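Local coordinates for protein nucleoporin NUP170 (Chaetomium thermophilum, PDB 5HAX) that probably helps build the scaffold of the nuclear pore complex as a structural nucleoporin with a beta-propeller and a helical region, at residues 20-24 against 411-415; 27-31 against 420-425; 130-135 against 146-150; 75-80 against 441-446; 625-629 against 686-690. All blocks are in the same frame, centred on the assembly; numbering follows the deposited sequence.

Contacts 1 to 4 involve the seven-bladed propeller, and contact 5 lies in the helical part that follows it in the chain. Contacts 1 and 2 are neighbours, with centres about 11 Å apart. Both lay N-terminal residues (20-24, 27-31) on 411-415 and 420-425, and I414 of contact 1 also packs on L423 and Y29 of contact 2. Contacts 3 and 4 lie across the chain's centre from them, with centres about 17 Å apart. They meet where F78 packs on L135 and through a probable H133-E80 hydrogen bond. Along the chain, contact 3 is nested inside contacts 1, 2 and 4, and contact 5 opens after all of them. The N-terminal residues probably help to join the helical part to the propeller.

Contact 1 of 5, residues 20-24 against 411-415; sequences DDSYP and TGRIK
D20 approaches K415 with its carboxylate, and OD1 lies 3.6 Å from K415 CE. The charged atoms stay further apart, with D20 OD1 4.5 Å from K415 NZ. Water 1 fills in between them. It donates to D20 OD1 and takes a weak bond from K415 NZ. Each charge has a firmer partner: D20 OD2 forms a salt bridge with R597, and K415 NZ with E524. A type I turn then runs from D20 to Y23 and reverses the chain. Y23 makes the largest contribution. Its CG is anti to the backbone N (chi1 177°), which sends the ring toward helix 411-416. The hydroxyl end reaches I414, with OH 3.4 Å from I414 CG2. T411 crosses the ring at about a right angle, and its CG2 is 3.6 Å from Y23 CE1. K415 CB sits at the ring edge, in plane, 3.8 Å from Y23 CD1. Water 2 joins Y23 OH to T411 OG1, which also bonds to E462. With an alanine in place of Y23, the CG2 methyls of T411 and I414 would probably lose the ring they pack on, and water 2 would lose its hydroxyl partner. P24 follows, and its CD lies over one face of the Y23 ring. P24 CG meets I414 CG2 at 3.9 Å. The first turn of helix 411-416 is thereby covered by the loop between helices 5-20 and 26-29. With R597 and E524 from the helices after the propeller, the arrangement is consistent with a seam between the beta-propeller and the alpha-helical region.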
# COMPACT_ATOMS: atom_id res chain seq x y z
N ASP A 20 -17.88 -0.45 6.46
CA ASP A 20 -16.59 -0.17 5.85
C ASP A 20 -15.96 -1.44 5.27
O ASP A 20 -15.30 -1.39 4.23
CB ASP A 20 -15.64 0.46 6.87
CG ASP A 20 -15.73 1.98 6.91
OD1 ASP A 20 -16.23 2.59 5.93
OD2 ASP A 20 -15.29 2.58 7.91
N ASP A 21 -16.15 -2.58 5.94
CA ASP A 21 -15.59 -3.83 5.47
C ASP A 21 -16.38 -4.45 4.33
O ASP A 21 -16.00 -5.52 3.83
CB ASP A 21 -15.48 -4.83 6.63
CG ASP A 21 -14.33 -4.53 7.57
OD1 ASP A 21 -13.32 -3.95 7.12
OD2 ASP A 21 -14.44 -4.86 8.77
N SER A 22 -17.48 -3.82 3.91
CA SER A 22 -18.24 -4.25 2.75
C SER A 22 -17.89 -3.45 1.50
O SER A 22 -18.61 -3.53 0.50
CB SER A 22 -19.74 -4.14 3.04
OG SER A 22 -20.15 -2.79 3.10
N TYR A 23 -16.80 -2.69 1.54
CA TYR A 23 -16.36 -1.94 0.36
C TYR A 23 -16.11 -2.91 -0.79
O TYR A 23 -15.47 -3.95 -0.59
CB TYR A 23 -15.10 -1.14 0.68
CG TYR A 23 -14.54 -0.39 -0.51
CD1 TYR A 23 -15.02 0.87 -0.84
CD2 TYR A 23 -13.54 -0.94 -1.29
CE1 TYR A 23 -14.52 1.56 -1.92
CE2 TYR A 23 -13.03 -0.25 -2.38
CZ TYR A 23 -13.52 0.99 -2.69
OH TYR A 23 -13.03 1.68 -3.77
N PRO A 24 -16.58 -2.62 -2.00
CA PRO A 24 -16.52 -3.61 -3.09
C PRO A 24 -15.11 -4.11 -3.36
O PRO A 24 -14.13 -3.36 -3.33
CB PRO A 24 -17.06 -2.84 -4.30
CG PRO A 24 -17.93 -1.79 -3.72
CD PRO A 24 -17.30 -1.40 -2.42
N THR A 411 -12.32 5.86 -4.90
CA THR A 411 -12.85 5.14 -3.74
C THR A 411 -14.17 5.73 -3.27
O THR A 411 -15.09 4.99 -2.89
CB THR A 411 -11.82 5.18 -2.61
OG1 THR A 411 -10.56 4.68 -3.09
CG2 THR A 411 -12.27 4.33 -1.43
N GLY A 412 -14.29 7.05 -3.29
CA GLY A 412 -15.53 7.68 -2.84
C GLY A 412 -16.72 7.31 -3.70
O GLY A 412 -17.81 7.03 -3.19
N ARG A 413 -16.54 7.31 -5.02
CA ARG A 413 -17.64 6.97 -5.92
C ARG A 413 -17.93 5.48 -5.89
O ARG A 413 -19.09 5.07 -5.97
CB ARG A 413 -17.32 7.44 -7.34
CG ARG A 413 -18.52 7.47 -8.27
CD ARG A 413 -18.15 8.01 -9.65
NE ARG A 413 -17.37 9.24 -9.57
CZ ARG A 413 -17.89 10.46 -9.41
NH1 ARG A 413 -19.21 10.62 -9.32
NH2 ARG A 413 -17.10 11.52 -9.36
N ILE A 414 -16.89 4.65 -5.78
CA ILE A 414 -17.08 3.20 -5.74
C ILE A 414 -17.86 2.81 -4.48
O ILE A 414 -18.70 1.90 -4.51
CB ILE A 414 -15.72 2.48 -5.80
CG1 ILE A 414 -15.06 2.71 -7.17
CG2 ILE A 414 -15.89 0.98 -5.54
CD1 ILE A 414 -13.63 2.20 -7.26
N LYS A 415 -17.58 3.48 -3.36
CA LYS A 415 -18.22 3.12 -2.10
C LYS A 415 -19.70 3.48 -2.10
O LYS A 415 -20.51 2.76 -1.50
CB LYS A 415 -17.50 3.81 -0.95
CG LYS A 415 -18.08 3.53 0.43
CD LYS A 415 -17.19 4.09 1.52
CE LYS A 415 -17.78 3.86 2.91
NZ LYS A 415 -19.02 4.66 3.13
O HOH W 1 -18.90 2.75 5.87
O HOH W 2 -10.03 1.88 -3.56

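Contact 2 of 5, residues 27-31 against 420-425; sequences DSYCR and ASALKY. With EDO (1,2-ethanediol), chain G.
L423 O receives both R31 NH2 and water 5. The guanidinium nitrogen R31 NH2 lies 3.1 Å from L423 O, in the carbonyl plane and on a lone pair. Water 5 donates to the same oxygen and accepts from R31 NE, so it ties a second part of the guanidinium group to L423. R31 NH2 also bonds to S421 O, at 2.9 Å. This second approach comes from above the S421 carbonyl plane. A bend at chi3 (-66°) turns the end of R31 toward these two carbonyls, and A420 O lies over one face of the group. Water 3 makes a further bridge by donating to S28 O and A420 O. The other half of the contact is apolar. Y29 CB lies 3.8 Å from L423 CB. The Y29 CG sits between its backbone N and carbonyl carbon (chi1 67°), which carries the ring alongside Y425. The two rings meet obliquely, and Y29 CE2 is 3.6 Å from Y425 CD1. Their planes are turned 55° from each other. C30 SG makes a sulfur-aromatic contact with Y425, 4.3 Å from the ring centroid and also oblique. Water 4 bonds to both Y29 O and Y425 N. A 1,2-ethanediol, probably from the crystallisation liquor, bonds to D27 O and C30 O. C30 and Y425 both pack on F346 of strand 341-348. The segment 420-425 leads into strand 427-433 of the blade next to the one holding strand 341-348, so the contact seats the N-terminal chain at a junction between blades of the beta-propeller.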
# COMPACT_ATOMS: atom_id res chain seq x y z
N ASP A 27 -12.73 -7.68 -8.04
CA ASP A 27 -13.46 -8.49 -9.01
C ASP A 27 -14.85 -7.93 -9.28
O ASP A 27 -15.41 -8.14 -10.37
CB ASP A 27 -13.59 -9.93 -8.52
CG ASP A 27 -12.26 -10.68 -8.52
OD1 ASP A 27 -12.16 -11.70 -7.81
OD2 ASP A 27 -11.32 -10.25 -9.22
N SER A 28 -15.43 -7.22 -8.31
CA SER A 28 -16.83 -6.81 -8.42
C SER A 28 -17.02 -5.58 -9.30
O SER A 28 -18.08 -5.45 -9.92
CB SER A 28 -17.40 -6.54 -7.03
OG SER A 28 -17.36 -7.71 -6.22
N TYR A 29 -16.04 -4.68 -9.35
CA TYR A 29 -16.12 -3.52 -10.23
C TYR A 29 -15.16 -3.61 -11.41
O TYR A 29 -15.07 -2.65 -12.19
CB TYR A 29 -15.90 -2.22 -9.44
CG TYR A 29 -14.53 -1.99 -8.84
CD1 TYR A 29 -14.27 -2.26 -7.50
CD2 TYR A 29 -13.50 -1.43 -9.60
CE1 TYR A 29 -13.03 -2.02 -6.95
CE2 TYR A 29 -12.26 -1.19 -9.05
CZ TYR A 29 -12.03 -1.48 -7.73
OH TYR A 29 -10.78 -1.23 -7.19
N CYS A 30 -14.45 -4.73 -11.57
CA CYS A 30 -13.71 -5.02 -12.79
C CYS A 30 -14.24 -6.31 -13.40
O CYS A 30 -13.47 -7.23 -13.71
CB CYS A 30 -12.21 -5.13 -12.51
SG CYS A 30 -11.40 -3.57 -12.09
N ARG A 31 -15.56 -6.39 -13.55
CA ARG A 31 -16.18 -7.58 -14.10
C ARG A 31 -15.83 -7.71 -15.58
O ARG A 31 -15.40 -6.74 -16.21
CB ARG A 31 -17.70 -7.52 -13.93
CG ARG A 31 -18.18 -7.74 -12.51
CD ARG A 31 -19.65 -7.40 -12.38
NE ARG A 31 -19.89 -5.98 -12.57
CZ ARG A 31 -21.07 -5.44 -12.87
NH1 ARG A 31 -22.14 -6.22 -13.01
NH2 ARG A 31 -21.18 -4.13 -13.03
N ALA A 420 -25.05 -3.01 -6.89
CA ALA A 420 -23.76 -3.62 -7.21
C ALA A 420 -23.57 -3.79 -8.71
O ALA A 420 -22.43 -3.75 -9.19
CB ALA A 420 -23.64 -4.97 -6.50
N SER A 421 -24.65 -3.99 -9.46
CA SER A 421 -24.55 -4.17 -10.90
C SER A 421 -24.13 -2.90 -11.63
O SER A 421 -23.80 -2.98 -12.81
CB SER A 421 -25.88 -4.67 -11.46
OG SER A 421 -26.89 -3.69 -11.33
N ALA A 422 -24.16 -1.75 -10.96
CA ALA A 422 -23.74 -0.49 -11.55
C ALA A 422 -22.27 -0.17 -11.27
O ALA A 422 -21.81 0.92 -11.64
CB ALA A 422 -24.62 0.65 -11.04
N LEU A 423 -21.54 -1.08 -10.64
CA LEU A 423 -20.15 -0.81 -10.27
C LEU A 423 -19.26 -0.79 -11.51
O LEU A 423 -19.30 -1.71 -12.33
CB LEU A 423 -19.66 -1.87 -9.29
CG LEU A 423 -20.07 -1.68 -7.83
CD1 LEU A 423 -19.75 -2.94 -7.03
CD2 LEU A 423 -19.37 -0.47 -7.22
N LYS A 424 -18.44 0.26 -11.62
CA LYS A 424 -17.44 0.37 -12.66
C LYS A 424 -16.13 0.83 -12.04
O LYS A 424 -16.09 1.35 -10.92
CB LYS A 424 -17.86 1.34 -13.77
CG LYS A 424 -19.22 1.04 -14.38
CD LYS A 424 -19.44 1.85 -15.65
CE LYS A 424 -20.91 1.98 -16.00
NZ LYS A 424 -21.37 3.39 -15.89
N TYR A 425 -15.04 0.64 -12.80
CA TYR A 425 -13.70 1.01 -12.34
C TYR A 425 -13.49 2.51 -12.53
O TYR A 425 -12.71 2.98 -13.37
CB TYR A 425 -12.65 0.20 -13.10
CG TYR A 425 -11.22 0.35 -12.63
CD1 TYR A 425 -10.90 1.11 -11.51
CD2 TYR A 425 -10.18 -0.27 -13.32
CE1 TYR A 425 -9.59 1.25 -11.09
CE2 TYR A 425 -8.87 -0.14 -12.90
CZ TYR A 425 -8.58 0.62 -11.79
OH TYR A 425 -7.27 0.75 -11.38
C1 EDO G . -13.55 -10.88 -12.23
O1 EDO G . -14.71 -10.05 -12.07
C2 EDO G . -13.26 -11.08 -13.71
O2 EDO G . -13.17 -9.80 -14.36
O HOH W 3 -20.64 -6.13 -9.33
O HOH W 4 -15.35 -1.42 -14.89
O HOH W 5 -17.87 -3.86 -13.31

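Contact 3 of 5, residues 130-135 against 146-150; sequences TITHVL and LGVSA
The imidazole of H133 is approached obliquely by A150, whose CB lies 4.1 Å from H133 ND1. That same nitrogen pairs with T132 OG1 at 3.0 Å, and either could be the donor. The other ring nitrogen, NE2, bonds to E80 OE2, just after strand 73-78 of the neighbouring blade. T132 OG1 also accepts from A150 N, at 2.9 Å with an angle of 159°. Its chi1 of 56° sets the oxygen between the backbone N and the carbonyl carbon, within reach of both partners. T132 and H133 together face V148, which makes a classic beta bulge. V148 O accepts T132 N at 2.9 Å in the carbonyl plane, and H133 N from above that plane at 3.3 Å. Beyond the bulge, strands 133-139 and 142-151 form a regular antiparallel hairpin within a four-stranded propeller blade. H133 and L135 make hydrogen-bonded pairs with V148 and L146. V134 and G147 form the non-hydrogen-bonded pair between them. L135 and L146 lie side by side and point the same way, with L135 CD2 4.0 Å from L146 CD1. V148 CG2 packs on L135 CB at 3.6 Å. I131 CD1 lies close to where a side chain on G147 would begin. At the open end, S149 OG donates to T130 O at 2.9 Å, again from above the carbonyl plane.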
# COMPACT_ATOMS: atom_id res chain seq x y z
N THR A 130 19.74 -9.62 13.74
CA THR A 130 19.99 -8.23 13.37
C THR A 130 20.16 -8.04 11.87
O THR A 130 20.10 -6.90 11.40
CB THR A 130 21.23 -7.70 14.09
OG1 THR A 130 22.41 -8.29 13.53
CG2 THR A 130 21.17 -8.01 15.58
N ILE A 131 20.38 -9.12 11.11
CA ILE A 131 20.46 -9.03 9.66
C ILE A 131 19.04 -8.95 9.12
O ILE A 131 18.26 -9.89 9.25
CB ILE A 131 21.22 -10.23 9.07
CG1 ILE A 131 22.73 -9.96 9.18
CG2 ILE A 131 20.84 -10.47 7.61
CD1 ILE A 131 23.61 -11.14 8.86
N THR A 132 18.70 -7.81 8.52
CA THR A 132 17.34 -7.53 8.08
C THR A 132 17.11 -7.88 6.61
O THR A 132 15.97 -8.16 6.23
CB THR A 132 17.02 -6.05 8.29
OG1 THR A 132 17.99 -5.24 7.61
CG2 THR A 132 17.05 -5.70 9.77
N HIS A 133 18.16 -7.89 5.79
CA HIS A 133 18.02 -8.13 4.36
C HIS A 133 19.24 -8.88 3.85
O HIS A 133 20.25 -9.03 4.56
CB HIS A 133 17.86 -6.82 3.58
CG HIS A 133 16.65 -6.03 3.95
ND1 HIS A 133 16.66 -5.07 4.95
CD2 HIS A 133 15.39 -6.03 3.45
CE1 HIS A 133 15.46 -4.53 5.05
NE2 HIS A 133 14.67 -5.09 4.15
N VAL A 134 19.14 -9.34 2.61
CA VAL A 134 20.27 -9.89 1.87
C VAL A 134 20.43 -9.07 0.60
O VAL A 134 19.44 -8.81 -0.10
CB VAL A 134 20.07 -11.38 1.53
CG1 VAL A 134 21.17 -11.88 0.59
CG2 VAL A 134 20.04 -12.21 2.80
N LEU A 135 21.66 -8.67 0.31
CA LEU A 135 21.99 -7.94 -0.90
C LEU A 135 22.54 -8.92 -1.93
O LEU A 135 23.57 -9.56 -1.69
CB LEU A 135 23.02 -6.84 -0.60
CG LEU A 135 23.45 -5.95 -1.76
CD1 LEU A 135 22.31 -5.08 -2.24
CD2 LEU A 135 24.64 -5.10 -1.35
N LEU A 146 25.41 -10.73 0.14
CA LEU A 146 25.94 -9.96 1.25
C LEU A 146 24.86 -9.78 2.30
O LEU A 146 23.71 -9.48 1.97
CB LEU A 146 26.46 -8.59 0.81
CG LEU A 146 27.66 -8.57 -0.14
CD1 LEU A 146 28.03 -7.13 -0.48
CD2 LEU A 146 28.85 -9.29 0.48
N GLY A 147 25.23 -9.96 3.56
CA GLY A 147 24.32 -9.66 4.65
C GLY A 147 24.15 -8.16 4.81
O GLY A 147 25.07 -7.38 4.60
N VAL A 148 22.94 -7.76 5.19
CA VAL A 148 22.59 -6.35 5.35
C VAL A 148 21.86 -6.17 6.67
O VAL A 148 21.02 -6.99 7.05
CB VAL A 148 21.72 -5.84 4.19
CG1 VAL A 148 21.36 -4.37 4.39
CG2 VAL A 148 22.44 -6.04 2.86
N SER A 149 22.19 -5.08 7.37
CA SER A 149 21.49 -4.66 8.58
C SER A 149 21.04 -3.22 8.36
O SER A 149 21.88 -2.31 8.36
CB SER A 149 22.37 -4.79 9.82
OG SER A 149 21.63 -4.52 11.00
N ALA A 150 19.74 -3.02 8.18
CA ALA A 150 19.16 -1.70 7.92
C ALA A 150 18.37 -1.29 9.16
O ALA A 150 17.14 -1.33 9.19
CB ALA A 150 18.28 -1.73 6.68

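Contact 4 of 5, residues 75-80 against 441-446; sequences LGLFAE and IEIGLT
E442 reaches across to the backbone of L77, and its OE1 accepts L77 N at 3.0 Å. The bond is bent (136°), and the amide meets the carboxylate from above its plane. E442 CG is anti to the backbone N (chi1 -162°) and the chain runs extended from there, which spans the space between the two strands. A leucine in its place would probably leave L77 N without this acceptor. L75 and I441 cross at about a right angle, with L75 CD1 3.5 Å from I441 CD1. A79 CB presses on L445 O at 3.3 Å, beside G444, where a side chain would collide with it. A79 O takes a CA-H contact from T446 CA at 3.4 Å. Water 7 donates to A79 O and T446 O. Further out, I441 and E442 both face L477 in a classic beta bulge, and G76 bonds to W85 in its own blade. Strands 73-78 and 440-445 are edge strands of neighbouring propeller blades. Their segments 75-78 and 441-445 run nearly parallel (5°), with axes 6.8 Å apart at closest approach. Here the two edges meet through a carboxylate, side-chain packing and water rather than backbone pairing.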
# COMPACT_ATOMS: atom_id res chain seq x y z
N LEU A 75 21.39 2.29 -12.56
CA LEU A 75 20.81 2.85 -11.35
C LEU A 75 19.62 2.01 -10.90
O LEU A 75 18.98 1.34 -11.72
CB LEU A 75 20.34 4.30 -11.58
CG LEU A 75 21.41 5.36 -11.83
CD1 LEU A 75 20.78 6.65 -12.34
CD2 LEU A 75 22.19 5.61 -10.56
N GLY A 76 19.32 2.06 -9.61
CA GLY A 76 18.20 1.32 -9.06
C GLY A 76 17.79 1.86 -7.70
O GLY A 76 18.46 2.71 -7.11
N LEU A 77 16.67 1.32 -7.21
CA LEU A 77 16.01 1.81 -6.00
C LEU A 77 15.86 0.70 -4.97
O LEU A 77 15.52 -0.44 -5.31
CB LEU A 77 14.62 2.37 -6.31
CG LEU A 77 14.39 3.87 -6.19
CD1 LEU A 77 12.94 4.20 -6.54
CD2 LEU A 77 14.73 4.39 -4.80
N PHE A 78 16.11 1.05 -3.71
CA PHE A 78 15.72 0.25 -2.55
C PHE A 78 14.71 1.06 -1.74
O PHE A 78 15.00 1.50 -0.62
CB PHE A 78 16.94 -0.15 -1.69
CG PHE A 78 17.90 -1.09 -2.36
CD1 PHE A 78 17.48 -1.93 -3.38
CD2 PHE A 78 19.22 -1.14 -1.97
CE1 PHE A 78 18.37 -2.80 -3.99
CE2 PHE A 78 20.11 -2.01 -2.57
CZ PHE A 78 19.68 -2.83 -3.59
N ALA A 79 13.52 1.26 -2.31
CA ALA A 79 12.54 2.17 -1.72
C ALA A 79 12.07 1.71 -0.34
O ALA A 79 11.60 2.54 0.44
CB ALA A 79 11.33 2.31 -2.65
N GLU A 80 12.17 0.42 -0.04
CA GLU A 80 11.69 -0.09 1.25
C GLU A 80 12.47 0.51 2.42
O GLU A 80 11.93 0.62 3.53
CB GLU A 80 11.79 -1.61 1.28
CG GLU A 80 11.16 -2.26 2.50
CD GLU A 80 11.59 -3.71 2.68
OE1 GLU A 80 11.79 -4.40 1.66
OE2 GLU A 80 11.74 -4.15 3.84
N ILE A 441 13.49 5.77 -14.29
CA ILE A 441 14.14 4.46 -14.26
C ILE A 441 13.31 3.45 -13.48
O ILE A 441 13.10 2.32 -13.94
CB ILE A 441 15.57 4.58 -13.67
CG1 ILE A 441 16.46 5.39 -14.62
CG2 ILE A 441 16.18 3.19 -13.44
CD1 ILE A 441 17.78 5.80 -14.03
N GLU A 442 12.84 3.83 -12.30
CA GLU A 442 12.15 2.89 -11.42
C GLU A 442 11.27 3.68 -10.46
O GLU A 442 11.55 4.84 -10.15
CB GLU A 442 13.16 2.04 -10.64
CG GLU A 442 12.58 0.77 -10.05
CD GLU A 442 13.60 -0.01 -9.23
OE1 GLU A 442 14.81 0.31 -9.32
OE2 GLU A 442 13.19 -0.94 -8.50
N ILE A 443 10.19 3.03 -10.02
CA ILE A 443 9.26 3.61 -9.05
C ILE A 443 8.97 2.54 -8.00
O ILE A 443 8.59 1.42 -8.35
CB ILE A 443 7.96 4.09 -9.72
CG1 ILE A 443 8.27 5.17 -10.76
CG2 ILE A 443 6.98 4.62 -8.67
CD1 ILE A 443 7.07 5.66 -11.55
N GLY A 444 9.15 2.90 -6.74
CA GLY A 444 8.97 1.95 -5.65
C GLY A 444 8.23 2.57 -4.48
O GLY A 444 8.28 3.79 -4.26
N LEU A 445 7.54 1.72 -3.74
CA LEU A 445 6.77 2.14 -2.57
C LEU A 445 7.71 2.35 -1.38
O LEU A 445 8.55 1.49 -1.09
CB LEU A 445 5.70 1.10 -2.25
CG LEU A 445 4.79 1.35 -1.05
CD1 LEU A 445 3.83 2.50 -1.32
CD2 LEU A 445 4.01 0.08 -0.71
N THR A 446 7.56 3.48 -0.70
CA THR A 446 8.39 3.80 0.47
C THR A 446 7.69 3.53 1.79
O THR A 446 8.37 3.40 2.81
CB THR A 446 8.81 5.28 0.44
OG1 THR A 446 7.67 6.11 0.69
CG2 THR A 446 9.42 5.65 -0.90
O HOH W 6 17.21 -0.34 -11.69
O HOH W 7 11.19 3.74 2.96
O HOH W 8 9.16 0.92 4.49

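Contact 5 of 5, residues 625-629 against 686-690; sequences LVTIQ and ISFVL
L625 and I686 begin the apolar packing, which makes up most of this contact. The CG2 methyl of I686 lies 4.1 Å from L625 CB and 3.6 Å from L625 O. I686 CG2 is anti to the backbone N and CG1 anti to the carbonyl carbon (chi1 -70°), which puts CG2 at L625 and CD1 at I628. I686 CD1 meets I628 CG2 at 4.0 Å, and these side chains cross at about a right angle. L625 CD1 touches V689 CG1 at 4.1 Å, also near a right angle. It also nears L690 CD2, at 4.3 Å. The aliphatic part of Q629 slides past I686 in the opposite direction, with Q629 CB 4.0 Å from I686 CG2. V626 CG2 adds a looser contact with L690 CD1. The polar element is small: S687 lies beside the end of Q629. The segments 625-629 and 686-690 run close to antiparallel (158°), with axes 10.5 Å apart. They lie on helices 622-640 and 663-694. Y717 of helix 717-722 packs on both L625 and V689, and L602 on L625 and I628, so the pair lies within the alpha-helical C-terminal region.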
# COMPACT_ATOMS: atom_id res chain seq x y z
N LEU A 625 -1.81 3.05 20.99
CA LEU A 625 -2.89 3.37 21.91
C LEU A 625 -2.88 4.85 22.29
O LEU A 625 -3.95 5.44 22.50
CB LEU A 625 -2.79 2.50 23.17
CG LEU A 625 -3.09 1.02 22.96
CD1 LEU A 625 -2.65 0.21 24.18
CD2 LEU A 625 -4.57 0.79 22.67
N VAL A 626 -1.70 5.46 22.37
CA VAL A 626 -1.61 6.87 22.72
C VAL A 626 -2.23 7.73 21.63
O VAL A 626 -3.08 8.59 21.91
CB VAL A 626 -0.14 7.27 22.97
CG1 VAL A 626 0.01 8.78 23.10
CG2 VAL A 626 0.39 6.57 24.22
N THR A 627 -1.82 7.53 20.38
CA THR A 627 -2.34 8.34 19.29
C THR A 627 -3.85 8.19 19.15
O THR A 627 -4.56 9.17 18.92
CB THR A 627 -1.65 7.97 17.97
OG1 THR A 627 -1.91 6.59 17.66
CG2 THR A 627 -0.14 8.19 18.08
N ILE A 628 -4.35 6.96 19.28
CA ILE A 628 -5.80 6.74 19.22
C ILE A 628 -6.49 7.54 20.31
O ILE A 628 -7.49 8.23 20.05
CB ILE A 628 -6.11 5.23 19.34
CG1 ILE A 628 -5.59 4.49 18.11
CG2 ILE A 628 -7.62 5.01 19.49
CD1 ILE A 628 -5.65 2.98 18.24
N GLN A 629 -5.97 7.48 21.53
CA GLN A 629 -6.57 8.22 22.64
C GLN A 629 -6.54 9.72 22.38
O GLN A 629 -7.53 10.42 22.63
CB GLN A 629 -5.84 7.89 23.94
CG GLN A 629 -6.35 8.67 25.14
CD GLN A 629 -5.73 8.21 26.44
OE1 GLN A 629 -6.43 8.00 27.43
NE2 GLN A 629 -4.41 8.07 26.45
N ILE A 686 -8.63 2.94 27.43
CA ILE A 686 -7.25 2.98 26.96
C ILE A 686 -6.31 3.35 28.10
O ILE A 686 -5.24 2.74 28.26
CB ILE A 686 -7.12 3.96 25.78
CG1 ILE A 686 -7.81 3.38 24.54
CG2 ILE A 686 -5.65 4.23 25.46
CD1 ILE A 686 -7.96 4.36 23.40
N SER A 687 -6.68 4.34 28.91
CA SER A 687 -5.86 4.70 30.07
C SER A 687 -5.68 3.51 31.00
O SER A 687 -4.60 3.32 31.57
CB SER A 687 -6.49 5.87 30.82
OG SER A 687 -6.05 7.11 30.30
N PHE A 688 -6.72 2.70 31.17
CA PHE A 688 -6.63 1.53 32.03
C PHE A 688 -5.61 0.52 31.49
O PHE A 688 -4.83 -0.05 32.25
CB PHE A 688 -8.00 0.87 32.18
CG PHE A 688 -7.94 -0.53 32.69
CD1 PHE A 688 -8.10 -1.60 31.83
CD2 PHE A 688 -7.70 -0.78 34.03
CE1 PHE A 688 -8.04 -2.90 32.30
CE2 PHE A 688 -7.64 -2.08 34.50
CZ PHE A 688 -7.81 -3.14 33.64
N VAL A 689 -5.62 0.29 30.17
CA VAL A 689 -4.68 -0.67 29.59
C VAL A 689 -3.25 -0.16 29.73
O VAL A 689 -2.33 -0.93 30.01
CB VAL A 689 -5.05 -0.94 28.12
CG1 VAL A 689 -3.99 -1.82 27.45
CG2 VAL A 689 -6.42 -1.60 28.02
N LEU A 690 -3.05 1.15 29.52
CA LEU A 690 -1.71 1.71 29.66
C LEU A 690 -1.22 1.61 31.10
O LEU A 690 -0.07 1.24 31.35
CB LEU A 690 -1.71 3.17 29.20
CG LEU A 690 -1.92 3.41 27.71
CD1 LEU A 690 -2.13 4.88 27.42
CD2 LEU A 690 -0.74 2.87 26.91